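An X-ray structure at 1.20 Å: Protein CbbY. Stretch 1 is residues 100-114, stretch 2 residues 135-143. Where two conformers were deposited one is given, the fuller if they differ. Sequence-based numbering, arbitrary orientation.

Stretch 1 (100-114) LIAEAKRAGIRLAVA
Stretch 2 (135-143) REIFDVIAA

Stretch 1 is a helix (Leu100 to about Ala107), a tight turn and a strand (Arg110–Ala114) that pairs in parallel with Val140–Ala142 of stretch 2, the axes 4.7 Å apart and inclined by 14°. On the helix, Ile101 (chi1 m, chi2 t) points toward stretch 2 and meets apolar groups, CD1 lying 4.3 Å from Phe138 CZ. One turn on, extended Lys105 (m, t, t, m) donates from NZ to Ile137 O at 2.9 Å; a water accepts from Lys105 NZ (2.9 Å) and donates to Asp139 OD2 (2.8 Å). Gly108, with phi 75° and psi 22°, closes the helix in a Schellman motif: Gly108 N bonds Lys105 O (3.1 Å) and Ile109 N bonds Ala104 O (3.0 Å).

Pairing opens at Leu111, whose N donates to Asp139 OD2 (2.9 Å) while its O accepts from Asp139 N (2.8 Å) and, at a longer 3.3 Å, from Val140 N. Ala112 is in register with Val140, CB to CB 3.9 Å. Val113 carries the next two rungs, its N to Val140 O at 3.0 Å and Ala142 N to its O at 2.9 Å. Its side chain (chi1 t), on the sheet face shared with Ile141, sets CG2 3.5 Å from the Phe138 ring centroid, nearly along the ring normal, a CH-pi contact; Phe138 has chi1 m, chi2 -77°. Ala114 pairs with Ala142, their CA atoms 4.8 Å apart.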

# COMPACT_ATOMS: atom_id res chain seq x y z
N LEU A 100 8.54 11.39 -10.04
CA LEU A 100 8.68 12.01 -8.74
C LEU A 100 9.89 11.40 -7.99
O LEU A 100 10.67 12.13 -7.37
CB LEU A 100 7.42 11.85 -7.93
CG LEU A 100 7.47 12.52 -6.56
CD1 LEU A 100 7.57 13.98 -6.71
CD2 LEU A 100 6.23 12.14 -5.73
N ILE A 101 10.01 10.06 -8.02
CA ILE A 101 11.09 9.43 -7.28
C ILE A 101 12.42 9.85 -7.86
O ILE A 101 13.37 10.11 -7.12
CB ILE A 101 10.86 7.94 -7.24
CG1 ILE A 101 9.71 7.66 -6.26
CG2 ILE A 101 12.13 7.15 -6.85
CD1 ILE A 101 9.17 6.24 -6.23
N ALA A 102 12.50 9.94 -9.17
CA ALA A 102 13.80 10.35 -9.78
C ALA A 102 14.13 11.76 -9.44
O ALA A 102 15.30 12.05 -9.14
CB ALA A 102 13.70 10.19 -11.26
N GLU A 103 13.18 12.68 -9.47
CA GLU A 103 13.39 14.05 -9.09
C GLU A 103 13.81 14.16 -7.62
O GLU A 103 14.70 14.95 -7.28
CB GLU A 103 12.15 14.87 -9.31
CG GLU A 103 12.40 16.34 -9.25
CD GLU A 103 11.13 17.18 -9.40
OE1 GLU A 103 10.07 16.58 -9.65
OE2 GLU A 103 11.19 18.43 -9.25
N ALA A 104 13.16 13.40 -6.75
CA ALA A 104 13.49 13.39 -5.35
C ALA A 104 14.92 12.93 -5.11
O ALA A 104 15.67 13.54 -4.34
CB ALA A 104 12.51 12.54 -4.60
N LYS A 105 15.34 11.90 -5.80
CA LYS A 105 16.68 11.41 -5.64
C LYS A 105 17.70 12.45 -6.12
O LYS A 105 18.72 12.70 -5.47
CB LYS A 105 16.85 10.12 -6.38
CG LYS A 105 16.22 8.97 -5.63
CD LYS A 105 16.29 7.63 -6.34
CE LYS A 105 15.68 6.47 -5.55
NZ LYS A 105 16.53 6.13 -4.39
N ARG A 106 17.40 13.14 -7.21
CA ARG A 106 18.31 14.22 -7.65
C ARG A 106 18.43 15.35 -6.62
O ARG A 106 19.53 15.96 -6.50
CB ARG A 106 17.85 14.84 -8.96
CG ARG A 106 17.98 13.91 -10.17
CD ARG A 106 17.80 14.72 -11.47
NE ARG A 106 16.42 15.15 -11.72
CZ ARG A 106 15.42 14.40 -12.23
NH1 ARG A 106 15.63 13.15 -12.60
NH2 ARG A 106 14.23 14.92 -12.40
N ALA A 107 17.37 15.62 -5.89
CA ALA A 107 17.34 16.63 -4.86
C ALA A 107 17.83 16.17 -3.50
O ALA A 107 17.90 16.99 -2.58
CB ALA A 107 15.95 17.23 -4.74
N GLY A 108 18.19 14.91 -3.38
CA GLY A 108 18.68 14.40 -2.10
C GLY A 108 17.61 14.19 -1.06
O GLY A 108 17.90 14.08 0.14
N ILE A 109 16.36 14.04 -1.48
CA ILE A 109 15.24 13.86 -0.59
C ILE A 109 15.15 12.37 -0.20
O ILE A 109 15.21 11.48 -1.03
CB ILE A 109 13.99 14.34 -1.30
CG1 ILE A 109 14.04 15.87 -1.40
CG2 ILE A 109 12.73 13.98 -0.50
CD1 ILE A 109 13.05 16.40 -2.33
N ARG A 110 15.01 12.08 1.08
CA ARG A 110 14.95 10.68 1.49
C ARG A 110 13.51 10.17 1.30
O ARG A 110 12.53 10.86 1.46
CB ARG A 110 15.40 10.54 2.94
CG ARG A 110 16.84 10.96 3.13
CD ARG A 110 17.35 10.65 4.54
NE ARG A 110 17.71 9.22 4.66
CZ ARG A 110 17.41 8.44 5.72
NH1 ARG A 110 16.79 8.95 6.74
NH2 ARG A 110 17.77 7.17 5.79
N LEU A 111 13.43 8.88 1.02
CA LEU A 111 12.18 8.20 0.62
C LEU A 111 11.89 7.02 1.54
O LEU A 111 12.77 6.23 1.86
CB LEU A 111 12.33 7.69 -0.83
CG LEU A 111 12.68 8.74 -1.86
CD1 LEU A 111 12.80 8.11 -3.24
CD2 LEU A 111 11.76 9.90 -1.92
N ALA A 112 10.61 6.86 1.87
CA ALA A 112 10.14 5.75 2.66
C ALA A 112 8.93 5.09 1.99
O ALA A 112 8.12 5.79 1.34
CB ALA A 112 9.79 6.14 4.09
N VAL A 113 8.73 3.83 2.26
CA VAL A 113 7.46 3.15 2.13
C VAL A 113 6.83 3.04 3.52
O VAL A 113 7.51 2.75 4.48
CB VAL A 113 7.66 1.73 1.54
CG1 VAL A 113 6.63 0.73 1.93
CG2 VAL A 113 7.79 1.90 0.02
N ALA A 114 5.52 3.28 3.57
CA ALA A 114 4.72 3.10 4.77
C ALA A 114 3.45 2.36 4.35
O ALA A 114 2.58 2.98 3.71
CB ALA A 114 4.41 4.42 5.43
N ARG A 135 15.36 -1.84 -1.20
CA ARG A 135 16.25 -1.05 -0.38
C ARG A 135 17.19 -0.19 -1.23
O ARG A 135 17.84 0.70 -0.69
CB ARG A 135 16.95 -1.98 0.66
CG ARG A 135 15.89 -2.53 1.65
CD ARG A 135 16.38 -3.57 2.70
NE ARG A 135 15.24 -4.23 3.32
CZ ARG A 135 14.48 -3.74 4.32
NH1 ARG A 135 14.82 -2.58 4.93
NH2 ARG A 135 13.39 -4.39 4.72
N GLU A 136 17.24 -0.40 -2.56
CA GLU A 136 17.89 0.54 -3.41
C GLU A 136 17.07 1.72 -3.89
O GLU A 136 17.58 2.65 -4.53
CB GLU A 136 18.44 -0.21 -4.67
CG GLU A 136 19.61 -1.12 -4.35
CD GLU A 136 20.19 -1.83 -5.57
OE1 GLU A 136 20.00 -1.33 -6.71
OE2 GLU A 136 20.86 -2.83 -5.30
N ILE A 137 15.75 1.63 -3.69
CA ILE A 137 14.81 2.71 -4.02
C ILE A 137 14.47 3.53 -2.80
O ILE A 137 14.53 4.74 -2.86
CB ILE A 137 13.54 2.17 -4.70
CG1 ILE A 137 13.89 1.31 -5.92
CG2 ILE A 137 12.56 3.28 -5.11
CD1 ILE A 137 14.58 2.07 -7.01
N PHE A 138 14.11 2.82 -1.70
CA PHE A 138 13.60 3.48 -0.48
C PHE A 138 14.66 3.39 0.61
O PHE A 138 15.21 2.31 0.90
CB PHE A 138 12.31 2.82 -0.07
CG PHE A 138 11.25 2.96 -1.14
CD1 PHE A 138 10.57 4.17 -1.30
CD2 PHE A 138 10.91 1.92 -1.97
CE1 PHE A 138 9.63 4.31 -2.32
CE2 PHE A 138 9.98 2.05 -2.98
CZ PHE A 138 9.32 3.25 -3.16
N ASP A 139 14.87 4.50 1.27
CA ASP A 139 15.81 4.59 2.41
C ASP A 139 15.24 3.87 3.63
O ASP A 139 16.01 3.34 4.46
CB ASP A 139 16.07 6.05 2.70
CG ASP A 139 16.68 6.76 1.52
OD1 ASP A 139 17.82 6.46 1.24
OD2 ASP A 139 15.97 7.49 0.80
N VAL A 140 13.93 3.84 3.77
CA VAL A 140 13.23 3.28 4.91
C VAL A 140 12.04 2.50 4.39
O VAL A 140 11.30 2.98 3.52
CB VAL A 140 12.74 4.39 5.86
CG1 VAL A 140 11.73 3.88 6.89
CG2 VAL A 140 13.94 5.03 6.59
N ILE A 141 11.83 1.27 4.90
CA ILE A 141 10.68 0.46 4.55
C ILE A 141 9.97 0.10 5.82
O ILE A 141 10.47 -0.66 6.66
CB ILE A 141 11.04 -0.80 3.73
CG1 ILE A 141 11.72 -0.37 2.41
CG2 ILE A 141 9.81 -1.65 3.42
CD1 ILE A 141 12.35 -1.50 1.65
N ALA A 142 8.76 0.61 6.02
CA ALA A 142 7.90 0.34 7.13
C ALA A 142 6.69 -0.45 6.55
O ALA A 142 5.89 0.14 5.81
CB ALA A 142 7.48 1.62 7.83
N ALA A 143 6.58 -1.73 6.90
CA ALA A 143 5.62 -2.63 6.25
C ALA A 143 5.01 -3.62 7.23
O ALA A 143 5.59 -3.90 8.28
CB ALA A 143 6.28 -3.35 5.09
O HOH W 1 16.25 7.69 -1.96